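PDB 7LR8: glycosyl hydrolase from Streptomyces cattleya, which probably hydrolyses the mannose-beta-1,4-N-acetylglucosamine linkage of N-glycan core fragments, as a family GH5 glycosidase. Local coordinates for residues V18-S23 / C305-D310; V55-P60 / V91-L96; H195-A200 / A212-I217; P143-M148 / R186-R191; Q156-P161 / D205-T210. The protein carries 1 engineered substitution. All coordinates share one frame; numbering follows the deposited sequence. Where two conformers were deposited one is given.

Interaction 1 (V18-S23 / C305-D310)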
# COMPACT_ATOMS: atom_id res chain seq x y z
N VAL B 18 -0.07 27.51 1.50
CA VAL B 18 -0.58 26.54 0.54
C VAL B 18 -0.31 25.13 1.03
O VAL B 18 0.65 24.87 1.76
CB VAL B 18 0.02 26.71 -0.87
CG1 VAL B 18 -0.42 28.02 -1.48
CG2 VAL B 18 1.53 26.63 -0.83
N ASN B 19 -1.19 24.21 0.63
CA ASN B 19 -0.90 22.79 0.71
C ASN B 19 0.04 22.42 -0.43
O ASN B 19 -0.31 22.62 -1.60
CB ASN B 19 -2.20 21.99 0.63
CG ASN B 19 -3.07 22.23 1.83
OD1 ASN B 19 -2.88 21.60 2.86
ND2 ASN B 19 -4.02 23.16 1.73
N TYR B 20 1.21 21.87 -0.10
CA TYR B 20 2.28 21.70 -1.07
C TYR B 20 2.11 20.37 -1.81
O TYR B 20 2.26 19.30 -1.20
CB TYR B 20 3.65 21.79 -0.39
CG TYR B 20 4.81 21.45 -1.30
CD1 TYR B 20 4.84 21.91 -2.63
CD2 TYR B 20 5.87 20.68 -0.84
CE1 TYR B 20 5.89 21.58 -3.47
CE2 TYR B 20 6.93 20.35 -1.68
CZ TYR B 20 6.93 20.80 -2.99
OH TYR B 20 7.99 20.47 -3.81
N THR B 21 1.79 20.45 -3.11
CA THR B 21 1.76 19.29 -3.99
C THR B 21 2.99 19.32 -4.90
O THR B 21 3.04 20.12 -5.84
CB THR B 21 0.48 19.27 -4.84
OG1 THR B 21 0.19 20.59 -5.31
CG2 THR B 21 -0.72 18.76 -4.04
N PRO B 22 4.01 18.49 -4.66
CA PRO B 22 5.23 18.57 -5.48
C PRO B 22 4.94 18.40 -6.97
O PRO B 22 4.24 17.48 -7.39
CB PRO B 22 6.08 17.42 -4.94
CG PRO B 22 5.63 17.28 -3.51
CD PRO B 22 4.14 17.52 -3.56
N SER B 23 5.49 19.32 -7.77
CA SER B 23 5.15 19.32 -9.19
C SER B 23 5.75 18.12 -9.91
O SER B 23 5.13 17.58 -10.84
CB SER B 23 5.62 20.63 -9.83
OG SER B 23 7.04 20.69 -9.91
N CYS B 305 -4.36 23.70 -4.11
CA CYS B 305 -3.04 23.33 -3.64
C CYS B 305 -2.01 24.19 -4.38
O CYS B 305 -2.39 25.05 -5.19
CB CYS B 305 -2.77 21.85 -3.89
SG CYS B 305 -3.17 21.33 -5.58
N SER B 306 -0.73 23.96 -4.12
CA SER B 306 0.30 24.81 -4.72
C SER B 306 0.39 24.57 -6.23
O SER B 306 0.37 25.52 -7.02
CB SER B 306 1.64 24.56 -4.04
OG SER B 306 2.12 23.25 -4.25
N HIS B 307 0.44 23.30 -6.64
CA HIS B 307 0.74 22.94 -8.02
C HIS B 307 -0.27 21.94 -8.56
O HIS B 307 -0.70 21.02 -7.86
CB HIS B 307 2.15 22.37 -8.13
CG HIS B 307 3.22 23.38 -7.87
ND1 HIS B 307 3.66 23.68 -6.59
CD2 HIS B 307 3.92 24.18 -8.71
CE1 HIS B 307 4.60 24.61 -6.67
NE2 HIS B 307 4.77 24.94 -7.93
N ASP B 308 -0.62 22.12 -9.83
CA ASP B 308 -1.41 21.14 -10.55
C ASP B 308 -0.75 19.78 -10.49
O ASP B 308 0.48 19.65 -10.39
CB ASP B 308 -1.55 21.54 -12.03
CG ASP B 308 -2.55 22.68 -12.26
OD1 ASP B 308 -3.40 22.95 -11.39
OD2 ASP B 308 -2.46 23.28 -13.35
N VAL B 309 -1.59 18.73 -10.58
CA VAL B 309 -1.12 17.35 -10.64
C VAL B 309 -0.82 16.99 -12.09
O VAL B 309 -1.58 17.35 -13.01
CB VAL B 309 -2.15 16.39 -10.03
CG1 VAL B 309 -1.62 14.94 -10.03
CG2 VAL B 309 -2.50 16.83 -8.61
N ASP B 310 0.29 16.29 -12.31
CA ASP B 310 0.66 15.88 -13.66
C ASP B 310 -0.39 14.92 -14.22
O ASP B 310 -0.67 13.88 -13.63
CB ASP B 310 2.04 15.21 -13.63
CG ASP B 310 2.59 14.93 -15.03
OD1 ASP B 310 1.85 15.06 -16.02
OD2 ASP B 310 3.78 14.56 -15.13
O HOH W 1 1.49 17.90 -8.30
O HOH W 2 2.17 16.10 -10.06
O HOH W 3 5.81 15.45 -13.11
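Asn19, Tyr20 and Thr21 run in the same direction as Cys305, Ser306 and His307, and the backbones join directly through Ser306 N, which donates to Asn19 O at 2.9 Å. The next link passes through a side chain: Thr21 N reaches Ser306 OG at 3.0 Å, with an angle of 151° at the hydrogen. Ser306 OG also bonds His307 ND1 at 2.8 Å and lies in the plane of the Tyr20 ring, at its edge, 3.4 Å from Tyr20 CD1. Thr21 answers with its own hydroxyl. Its chi1 of 42° places OG1 between the backbone N and the carbonyl carbon, where it donates to a lone pair of His307 O over 2.7 Å; CG2 meanwhile rests on Cys305 CB at 3.7 Å. Val18 CG2 packs on Ser306 CB, and a water joins Pro22 O to Asp308 O. Helix 35-46 holds the outer ends: Asp41 takes the hydroxyls of Tyr20 and Ser23, and Ser44 bonds His307 NE2. Strands 15-19 and 298-304 thus meet as the first and last strands of a (beta/alpha)8 barrel. The cis peptide before Cys305, following Trp304 of the glycan pocket, is a familiar feature of GH5 enzymes.

Interaction 2 (V55-P60 / V91-L96)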
# COMPACT_ATOMS: atom_id res chain seq x y z
N VAL B 55 2.65 20.18 4.47
CA VAL B 55 3.38 19.18 3.69
C VAL B 55 3.03 17.76 4.15
O VAL B 55 2.63 17.52 5.29
CB VAL B 55 4.91 19.39 3.75
CG1 VAL B 55 5.26 20.83 3.35
CG2 VAL B 55 5.45 19.08 5.12
N PHE B 56 3.22 16.81 3.23
CA PHE B 56 2.65 15.47 3.37
C PHE B 56 3.66 14.35 3.15
O PHE B 56 3.93 13.97 1.99
CB PHE B 56 1.48 15.31 2.41
CG PHE B 56 0.40 16.32 2.62
CD1 PHE B 56 -0.57 16.12 3.59
CD2 PHE B 56 0.34 17.46 1.83
CE1 PHE B 56 -1.57 17.05 3.78
CE2 PHE B 56 -0.66 18.40 2.03
CZ PHE B 56 -1.62 18.18 3.02
N PRO B 57 4.17 13.75 4.23
CA PRO B 57 4.78 12.43 4.12
C PRO B 57 3.78 11.42 3.59
O PRO B 57 2.56 11.58 3.77
CB PRO B 57 5.16 12.09 5.57
CG PRO B 57 5.17 13.37 6.31
CD PRO B 57 4.26 14.33 5.58
N LEU B 58 4.29 10.38 2.95
CA LEU B 58 3.50 9.18 2.64
C LEU B 58 3.83 8.15 3.72
O LEU B 58 4.96 7.67 3.79
CB LEU B 58 3.81 8.64 1.25
CG LEU B 58 3.21 9.40 0.07
CD1 LEU B 58 3.49 8.67 -1.23
CD2 LEU B 58 1.71 9.61 0.26
N TRP B 59 2.84 7.85 4.57
CA TRP B 59 3.07 6.99 5.73
C TRP B 59 3.71 5.65 5.38
O TRP B 59 4.73 5.31 6.00
CB TRP B 59 1.74 6.84 6.48
CG TRP B 59 1.80 6.00 7.74
CD1 TRP B 59 2.87 5.81 8.58
CD2 TRP B 59 0.71 5.26 8.32
NE1 TRP B 59 2.52 4.99 9.63
CE2 TRP B 59 1.20 4.62 9.48
CE3 TRP B 59 -0.62 5.04 7.95
CZ2 TRP B 59 0.40 3.82 10.29
CZ3 TRP B 59 -1.42 4.25 8.75
CH2 TRP B 59 -0.90 3.63 9.91
N PRO B 60 3.21 4.86 4.41
CA PRO B 60 3.88 3.58 4.12
C PRO B 60 5.30 3.73 3.61
O PRO B 60 6.11 2.81 3.77
CB PRO B 60 2.99 2.92 3.06
CG PRO B 60 1.70 3.70 3.06
CD PRO B 60 2.07 5.08 3.50
N VAL B 91 6.37 25.54 8.35
CA VAL B 91 5.97 24.22 7.88
C VAL B 91 5.08 23.53 8.92
O VAL B 91 5.49 23.35 10.07
CB VAL B 91 7.18 23.32 7.57
CG1 VAL B 91 6.72 21.88 7.23
CG2 VAL B 91 7.98 23.92 6.42
N ASN B 92 3.88 23.13 8.50
CA ASN B 92 3.06 22.18 9.24
C ASN B 92 3.18 20.82 8.56
O ASN B 92 3.06 20.73 7.34
CB ASN B 92 1.59 22.62 9.28
CG ASN B 92 0.65 21.47 9.56
OD1 ASN B 92 0.33 20.68 8.66
ND2 ASN B 92 0.21 21.35 10.80
N VAL B 93 3.43 19.77 9.34
CA VAL B 93 3.59 18.43 8.79
C VAL B 93 2.37 17.60 9.17
O VAL B 93 2.08 17.42 10.35
CB VAL B 93 4.87 17.75 9.31
CG1 VAL B 93 4.97 16.33 8.74
CG2 VAL B 93 6.11 18.56 8.93
N ASP B 94 1.68 17.06 8.16
CA ASP B 94 0.65 16.05 8.39
C ASP B 94 1.29 14.68 8.47
O ASP B 94 2.05 14.29 7.58
CB ASP B 94 -0.39 16.06 7.26
CG ASP B 94 -1.44 17.14 7.43
OD1 ASP B 94 -1.08 18.32 7.57
OD2 ASP B 94 -2.64 16.81 7.39
N GLY B 95 0.97 13.92 9.51
CA GLY B 95 1.63 12.65 9.67
C GLY B 95 1.04 11.46 8.92
O GLY B 95 1.69 10.87 8.06
N LEU B 96 -0.20 11.10 9.25
CA LEU B 96 -0.76 9.81 8.82
C LEU B 96 -1.55 9.95 7.52
O LEU B 96 -2.78 10.06 7.51
CB LEU B 96 -1.63 9.25 9.94
CG LEU B 96 -0.84 8.88 11.21
CD1 LEU B 96 -1.79 8.55 12.34
CD2 LEU B 96 0.07 7.70 10.93
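Val55 pairs with Val93 in a parallel bridge: Val55 N donates to Asn92 O at 3.0 Å, and Val55 O receives Asp94 N at 3.1 Å. Val55 CG2 reaches Val91 CG1 at 3.7 Å, the two side chains crossing at about a right angle, and also touches Val93 CG2. Pro57 lays CD and CG against Val93 CG1. Phe56 and Asp94 lie side by side and point the same way, with CE1 of the ring 3.7 Å from the carboxylate carbon CG and the two planes 53° apart. Farther on, Leu96 CD2 sits over one face of the Trp59 indole, 3.7 Å from the centroid of the five-membered ring and 15° off its normal, a CH-pi contact. A second shell sets these groups. Arg54 forms a salt bridge with Asp94 OD1, Gln63 bonds Trp59 NE1, and Gln97 NE2 bonds the carbonyl oxygens of both Pro57 and Asp94. Helix 71-86 packs on Val55, Val91 and Val93, while Tyr131 of helix 122-139 meets Pro57, Trp59 and Leu96. Strands 52-55 and 90-94, with helix 71-86 between them in sequence, form a beta-alpha-beta crossover of the barrel; beyond it Phe56 lies about 6 Å from the bound mannose.

Interaction 3 (H195-A200 / A212-I217)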
# COMPACT_ATOMS: atom_id res chain seq x y z
N HIS B 195 -5.32 18.18 14.98
CA HIS B 195 -5.81 17.17 14.06
C HIS B 195 -6.79 17.86 13.12
O HIS B 195 -7.29 18.95 13.42
CB HIS B 195 -6.47 15.99 14.82
CG HIS B 195 -7.78 16.34 15.46
ND1 HIS B 195 -8.99 15.98 14.91
CD2 HIS B 195 -8.06 17.01 16.60
CE1 HIS B 195 -9.97 16.42 15.68
NE2 HIS B 195 -9.43 17.04 16.72
N ALA B 196 -7.04 17.23 11.97
CA ALA B 196 -7.75 17.90 10.88
C ALA B 196 -8.67 16.89 10.22
O ALA B 196 -8.20 15.98 9.52
CB ALA B 196 -6.78 18.48 9.85
N GLU B 197 -9.97 17.05 10.43
CA GLU B 197 -10.96 16.09 9.94
C GLU B 197 -11.80 16.70 8.83
O GLU B 197 -12.12 17.89 8.86
CB GLU B 197 -11.86 15.62 11.08
CG GLU B 197 -11.10 15.22 12.37
CD GLU B 197 -9.96 14.23 12.14
OE1 GLU B 197 -8.99 14.23 12.94
OE2 GLU B 197 -10.03 13.45 11.18
N TYR B 198 -12.15 15.89 7.83
CA TYR B 198 -12.97 16.39 6.73
C TYR B 198 -14.42 16.56 7.19
O TYR B 198 -14.80 16.14 8.29
CB TYR B 198 -12.85 15.49 5.51
CG TYR B 198 -13.90 14.41 5.34
CD1 TYR B 198 -13.81 13.21 6.03
CD2 TYR B 198 -14.95 14.58 4.44
CE1 TYR B 198 -14.76 12.20 5.85
CE2 TYR B 198 -15.90 13.58 4.26
CZ TYR B 198 -15.79 12.40 4.97
OH TYR B 198 -16.75 11.42 4.77
N ASP B 199 -15.23 17.22 6.35
CA ASP B 199 -16.47 17.83 6.84
C ASP B 199 -17.52 16.83 7.31
O ASP B 199 -18.55 17.27 7.85
CB ASP B 199 -17.06 18.80 5.78
CG ASP B 199 -17.45 18.12 4.46
OD1 ASP B 199 -17.79 16.91 4.46
OD2 ASP B 199 -17.42 18.82 3.42
N ALA B 200 -17.31 15.52 7.15
CA ALA B 200 -18.17 14.56 7.84
C ALA B 200 -18.22 14.82 9.34
O ALA B 200 -19.23 14.54 9.99
CB ALA B 200 -17.69 13.13 7.58
N ALA B 212 -17.12 18.30 18.55
CA ALA B 212 -16.43 18.50 19.82
C ALA B 212 -14.97 18.07 19.73
O ALA B 212 -14.08 18.75 20.27
CB ALA B 212 -17.16 17.76 20.93
N HIS B 213 -14.69 16.94 19.06
CA HIS B 213 -13.30 16.51 18.91
C HIS B 213 -12.48 17.57 18.19
O HIS B 213 -11.34 17.86 18.58
CB HIS B 213 -13.20 15.20 18.12
CG HIS B 213 -13.83 14.00 18.78
ND1 HIS B 213 -14.38 12.97 18.04
CD2 HIS B 213 -13.96 13.65 20.08
CE1 HIS B 213 -14.84 12.05 18.86
NE2 HIS B 213 -14.59 12.43 20.10
N SER B 214 -13.02 18.13 17.10
CA SER B 214 -12.27 19.09 16.30
C SER B 214 -12.01 20.39 17.07
O SER B 214 -10.94 21.00 16.94
CB SER B 214 -13.01 19.39 15.00
OG SER B 214 -12.89 18.30 14.10
N ALA B 215 -12.98 20.83 17.87
CA ALA B 215 -12.90 22.11 18.56
C ALA B 215 -12.36 22.01 19.98
O ALA B 215 -12.08 23.04 20.59
CB ALA B 215 -14.29 22.77 18.58
N ARG B 216 -12.20 20.80 20.52
CA ARG B 216 -11.76 20.66 21.90
C ARG B 216 -10.53 19.78 22.09
O ARG B 216 -10.04 19.66 23.22
CB ARG B 216 -12.90 20.13 22.77
CG ARG B 216 -14.12 21.04 22.76
CD ARG B 216 -15.32 20.43 23.47
NE ARG B 216 -16.54 21.17 23.14
CZ ARG B 216 -17.77 20.79 23.48
NH1 ARG B 216 -17.96 19.67 24.18
NH2 ARG B 216 -18.81 21.53 23.12
N ILE B 217 -10.02 19.15 21.03
CA ILE B 217 -8.79 18.37 21.07
C ILE B 217 -7.81 19.00 20.09
O ILE B 217 -8.19 19.35 18.97
CB ILE B 217 -9.05 16.89 20.72
CG1 ILE B 217 -10.13 16.30 21.64
CG2 ILE B 217 -7.79 16.07 20.86
CD1 ILE B 217 -10.45 14.84 21.33
O HOH W 4 -9.50 20.30 14.50
O HOH W 5 -7.09 20.16 16.49
O HOH W 6 -10.86 19.05 12.47
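His195 reaches across to the helix with the edge of its ring, donating from NE2 to His213 O at 2.8 Å. The oxygen lies in the ring plane, but the donor stands 60° out of the carbonyl plane of His213. Ile217 N approaches the same oxygen from the opposite face, so His213 O accepts two bonds. The other ring nitrogen, His195 ND1, donates to Glu197 OE1 at 2.6 Å, using the anti lone pair of the carboxylate. With both nitrogens donating, the imidazole is fixed in its rotation. A chi1 of 71° puts CG of His195 between its backbone N and carbonyl carbon, and from there the ring leaves the strand to reach the helix. Ser214 flanks the ring with its CA, 3.5 Å from His195 NE2, and Ser214 OG is tied through a water to Glu197 N. Ile217 adds its carbonyl oxygen at the ring edge, 3.3 Å from His195 CD2, and its CB 4.0 Å from His195 NE2. Glu197 OE2 accepts in turn from Asn155 N. The contact joins the fifth strand of the barrel, 194-196, to helix 211-216, which precedes the sixth. Glu197 ends about 5 Å from the engineered Ala153, and Tyr198 belongs to the glycan pocket.

Interaction 4 (P143-M148 / R186-R191)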
# COMPACT_ATOMS: atom_id res chain seq x y z
N PRO B 143 13.41 26.41 13.56
CA PRO B 143 12.54 27.51 14.01
C PRO B 143 11.30 27.69 13.15
O PRO B 143 10.30 28.24 13.64
CB PRO B 143 13.45 28.74 13.94
CG PRO B 143 14.59 28.34 13.06
CD PRO B 143 14.77 26.87 13.24
N ASN B 144 11.31 27.23 11.91
CA ASN B 144 10.15 27.40 11.04
C ASN B 144 9.19 26.21 11.09
O ASN B 144 8.19 26.21 10.37
CB ASN B 144 10.59 27.64 9.60
CG ASN B 144 11.16 26.40 8.96
OD1 ASN B 144 12.03 25.73 9.53
ND2 ASN B 144 10.64 26.04 7.79
N PHE B 145 9.47 25.21 11.91
CA PHE B 145 8.55 24.09 12.10
C PHE B 145 7.39 24.53 12.98
O PHE B 145 7.58 24.86 14.16
CB PHE B 145 9.30 22.90 12.71
CG PHE B 145 8.43 21.73 13.07
CD1 PHE B 145 7.62 21.11 12.13
CD2 PHE B 145 8.47 21.21 14.36
CE1 PHE B 145 6.85 20.01 12.47
CE2 PHE B 145 7.69 20.11 14.71
CZ PHE B 145 6.88 19.50 13.77
N LEU B 146 6.19 24.54 12.41
CA LEU B 146 5.00 24.96 13.14
C LEU B 146 4.55 23.89 14.12
O LEU B 146 4.22 24.18 15.27
CB LEU B 146 3.86 25.28 12.17
CG LEU B 146 3.98 26.50 11.27
CD1 LEU B 146 2.89 26.46 10.20
CD2 LEU B 146 3.88 27.76 12.11
N GLY B 147 4.51 22.64 13.66
CA GLY B 147 4.02 21.54 14.47
C GLY B 147 3.43 20.49 13.55
O GLY B 147 3.60 20.55 12.34
N MET B 148 2.73 19.54 14.16
CA MET B 148 2.15 18.40 13.46
C MET B 148 0.64 18.52 13.36
O MET B 148 -0.02 18.98 14.30
CB MET B 148 2.47 17.08 14.18
CG MET B 148 3.92 16.81 14.47
SD MET B 148 4.87 16.53 12.98
CE MET B 148 4.05 15.12 12.25
N ARG B 186 5.28 15.21 22.95
CA ARG B 186 6.54 14.67 23.46
C ARG B 186 7.68 14.91 22.46
O ARG B 186 8.81 15.21 22.86
CB ARG B 186 6.40 13.18 23.77
CG ARG B 186 5.47 12.90 24.93
CD ARG B 186 5.70 11.51 25.53
NE ARG B 186 5.53 10.43 24.56
CZ ARG B 186 4.36 9.97 24.14
NH1 ARG B 186 3.24 10.52 24.57
NH2 ARG B 186 4.32 8.98 23.26
N GLY B 187 7.39 14.79 21.17
CA GLY B 187 8.43 14.98 20.17
C GLY B 187 8.85 16.44 20.02
O GLY B 187 10.03 16.74 19.85
N ALA B 188 7.88 17.35 20.05
CA ALA B 188 8.15 18.78 19.86
C ALA B 188 7.34 19.57 20.87
O ALA B 188 6.28 20.13 20.55
CB ALA B 188 7.84 19.21 18.43
N PRO B 189 7.83 19.68 22.11
CA PRO B 189 7.07 20.38 23.14
C PRO B 189 6.84 21.83 22.76
O PRO B 189 7.73 22.50 22.23
CB PRO B 189 7.95 20.25 24.39
CG PRO B 189 8.79 19.03 24.14
CD PRO B 189 9.05 19.05 22.65
N GLY B 190 5.63 22.31 23.00
CA GLY B 190 5.34 23.71 22.83
C GLY B 190 4.97 24.13 21.43
O GLY B 190 4.64 25.30 21.22
N ARG B 191 5.00 23.22 20.46
CA ARG B 191 4.66 23.55 19.09
C ARG B 191 3.16 23.35 18.86
O ARG B 191 2.42 22.93 19.75
CB ARG B 191 5.51 22.73 18.12
CG ARG B 191 6.69 23.48 17.51
CD ARG B 191 7.50 24.24 18.56
NE ARG B 191 8.12 23.36 19.54
CZ ARG B 191 9.35 22.87 19.42
NH1 ARG B 191 9.84 22.08 20.37
NH2 ARG B 191 10.08 23.16 18.36
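Phe145 turns its ring edge to Ala188, whose CB lies in the ring plane 3.8 Å from CE2. Met148 SD is at the same ring's edge, and over one face, above its centre, stands Gly147 N. The second flat group is the guanidinium of Arg191, described here in one of its two deposited conformers: Ala188 CB lies 4.0 Å above its plane, toward the rim, and the carbonyl carbon of Pro189 is at its edge. In this conformer Arg191 CG rests against the strand backbone, 3.4 Å from Leu146 O; beyond it the bends at chi2 and chi3 turn the chain to Pro189 O. That oxygen of Pro189 is gripped side-on, with Arg191 NE at 2.9 Å and Arg191 NH1 at 2.8 Å. Both approach from the same face of the carbonyl. Gly147, whose backbone angles (phi 151°) call for glycine, meets Arg191 CB with its CA. Residues 188-191 form a type II turn just after helix 170-187. Helix 122-139 packs on Phe145 through Leu139 and on Ala188 through Ala136, and Ala140 O takes Arg191 NH2. Strand 145-152 itself lies between strands 90-94 and 194-196.

Interaction 5 (Q156-P161 / D205-T210)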
# COMPACT_ATOMS: atom_id res chain seq x y z
N GLN B 156 -11.75 9.89 7.52
CA GLN B 156 -12.41 9.24 6.39
C GLN B 156 -12.24 7.72 6.40
O GLN B 156 -12.96 7.04 5.67
CB GLN B 156 -11.92 9.82 5.05
CG GLN B 156 -10.50 9.42 4.66
CD GLN B 156 -10.45 8.28 3.66
OE1 GLN B 156 -11.20 8.25 2.70
NE2 GLN B 156 -9.54 7.33 3.90
N PHE B 157 -11.35 7.18 7.23
CA PHE B 157 -11.24 5.73 7.37
C PHE B 157 -12.26 5.15 8.34
O PHE B 157 -12.33 3.92 8.47
CB PHE B 157 -9.84 5.34 7.84
CG PHE B 157 -8.77 5.53 6.79
CD1 PHE B 157 -8.60 4.59 5.78
CD2 PHE B 157 -7.92 6.64 6.84
CE1 PHE B 157 -7.61 4.75 4.82
CE2 PHE B 157 -6.94 6.82 5.88
CZ PHE B 157 -6.78 5.87 4.87
N SER B 158 -13.04 5.99 9.04
CA SER B 158 -13.71 5.57 10.26
C SER B 158 -15.16 5.15 10.06
O SER B 158 -15.77 4.63 10.99
CB SER B 158 -13.62 6.67 11.33
OG SER B 158 -14.50 7.75 11.08
N GLY B 159 -15.72 5.34 8.87
CA GLY B 159 -17.09 4.94 8.64
C GLY B 159 -17.55 5.27 7.23
O GLY B 159 -16.75 5.64 6.37
N HIS B 160 -18.85 5.11 7.03
CA HIS B 160 -19.48 5.46 5.76
C HIS B 160 -19.07 6.88 5.34
O HIS B 160 -18.98 7.78 6.19
CB HIS B 160 -21.00 5.36 5.90
CG HIS B 160 -21.76 5.76 4.67
ND1 HIS B 160 -22.10 7.07 4.40
CD2 HIS B 160 -22.24 5.03 3.65
CE1 HIS B 160 -22.76 7.12 3.25
NE2 HIS B 160 -22.86 5.90 2.78
N PRO B 161 -18.85 7.13 4.04
CA PRO B 161 -18.99 6.22 2.89
C PRO B 161 -17.73 5.43 2.50
O PRO B 161 -17.72 4.88 1.38
CB PRO B 161 -19.39 7.18 1.76
CG PRO B 161 -18.65 8.42 2.08
CD PRO B 161 -18.63 8.52 3.59
N ASP B 205 -24.41 12.59 10.38
CA ASP B 205 -24.92 11.95 11.58
C ASP B 205 -24.22 10.62 11.79
O ASP B 205 -23.92 9.90 10.83
CB ASP B 205 -26.44 11.74 11.49
CG ASP B 205 -27.21 13.03 11.32
OD1 ASP B 205 -26.73 14.10 11.74
OD2 ASP B 205 -28.32 12.97 10.76
N ASP B 206 -23.93 10.30 13.05
CA ASP B 206 -23.33 9.03 13.46
C ASP B 206 -21.87 8.88 13.03
O ASP B 206 -21.28 7.82 13.28
CB ASP B 206 -24.13 7.82 12.96
CG ASP B 206 -25.58 7.88 13.38
OD1 ASP B 206 -25.85 8.25 14.54
OD2 ASP B 206 -26.45 7.57 12.55
N HIS B 207 -21.26 9.89 12.41
CA HIS B 207 -19.83 9.83 12.12
C HIS B 207 -19.03 9.87 13.43
O HIS B 207 -19.35 10.68 14.31
CB HIS B 207 -19.45 10.99 11.20
CG HIS B 207 -18.03 10.95 10.72
ND1 HIS B 207 -17.57 10.00 9.83
CD2 HIS B 207 -16.97 11.77 10.98
CE1 HIS B 207 -16.29 10.23 9.58
NE2 HIS B 207 -15.90 11.28 10.27
N PRO B 208 -18.02 9.02 13.59
CA PRO B 208 -17.38 8.87 14.92
C PRO B 208 -16.58 10.07 15.34
O PRO B 208 -16.39 10.29 16.55
CB PRO B 208 -16.48 7.64 14.74
CG PRO B 208 -16.97 6.95 13.53
CD PRO B 208 -17.54 8.01 12.63
N PHE B 209 -16.05 10.84 14.39
CA PHE B 209 -15.30 12.04 14.71
C PHE B 209 -16.28 13.19 14.77
O PHE B 209 -17.06 13.39 13.84
CB PHE B 209 -14.20 12.28 13.67
CG PHE B 209 -13.00 11.38 13.84
CD1 PHE B 209 -13.02 10.07 13.37
CD2 PHE B 209 -11.84 11.85 14.45
CE1 PHE B 209 -11.90 9.23 13.53
CE2 PHE B 209 -10.72 11.03 14.61
CZ PHE B 209 -10.75 9.71 14.15
N THR B 210 -16.29 13.91 15.90
CA THR B 210 -17.37 14.84 16.20
C THR B 210 -16.91 16.29 16.11
O THR B 210 -15.71 16.58 16.08
CB THR B 210 -17.92 14.58 17.60
OG1 THR B 210 -16.92 14.92 18.58
CG2 THR B 210 -18.33 13.11 17.77
O HOH W 7 -19.19 7.88 8.90
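Ser158 pushes its hydroxyl into the angle between three rings: OG is 3.4 Å from His207 CE1, 3.4 Å from Pro208 CD and 3.6 Å from Phe209 CD1. A chi1 of 75° sets OG between the backbone N and the carbonyl carbon of Ser158, the position from which it meets all three. At Phe209 both serine side-chain atoms come to the ring edge, with CB 3.8 Å from Phe209 CE1, whereas the approach to the imidazole is oblique. The polar need of the hydroxyl is met by Asn155 O. The same asparagine bonds His207 NE2 through its ND2, so one residue positions both sides of the contact. His207 has one face against Pro208 CD, 3.3 Å above the ring plane. From the other nitrogen, ND1, a water in the ring plane at 2.8 Å leads on to His160 O, to which it donates.

The two segments are loops following the fourth and fifth strands of a (beta/alpha)8 barrel, on the side where GH5 enzymes carry their active site. His207 lies about 8 Å from the engineered Ala153 and about 10 Å from the bound N-acetylglucosamine, measured from its side chain. Beyond it, Arg373 binds the carbonyl oxygens of His207 and Phe209, while Phe209 packs on Ala173 and Leu177 of helix 170-187. On the other loop Gln156 OE1 bonds Trp113 of the second subunit.

In the fold
Interactions 1 to 4 all reach the eight-stranded parallel sheet of the barrel, and interaction 1, between its first and last strands, encloses the other four along the chain. Interactions 1 and 2 lie 14 Å apart between centres and touch where Asn19 meets Phe56. Interaction 2 is equally far from interaction 4, and there strands 90-94 and 145-152 are neighbours joined through Val91. Interactions 3 and 5 are 11 Å apart; their segments alternate in sequence and touch, for instance Tyr198 on Pro161. Interaction 4 lies away from the annotated sites, whereas interactions 1, 2, 3 and 5 lie nearer the glycan pocket; interaction 5 joins two loops there without reaching the sheet.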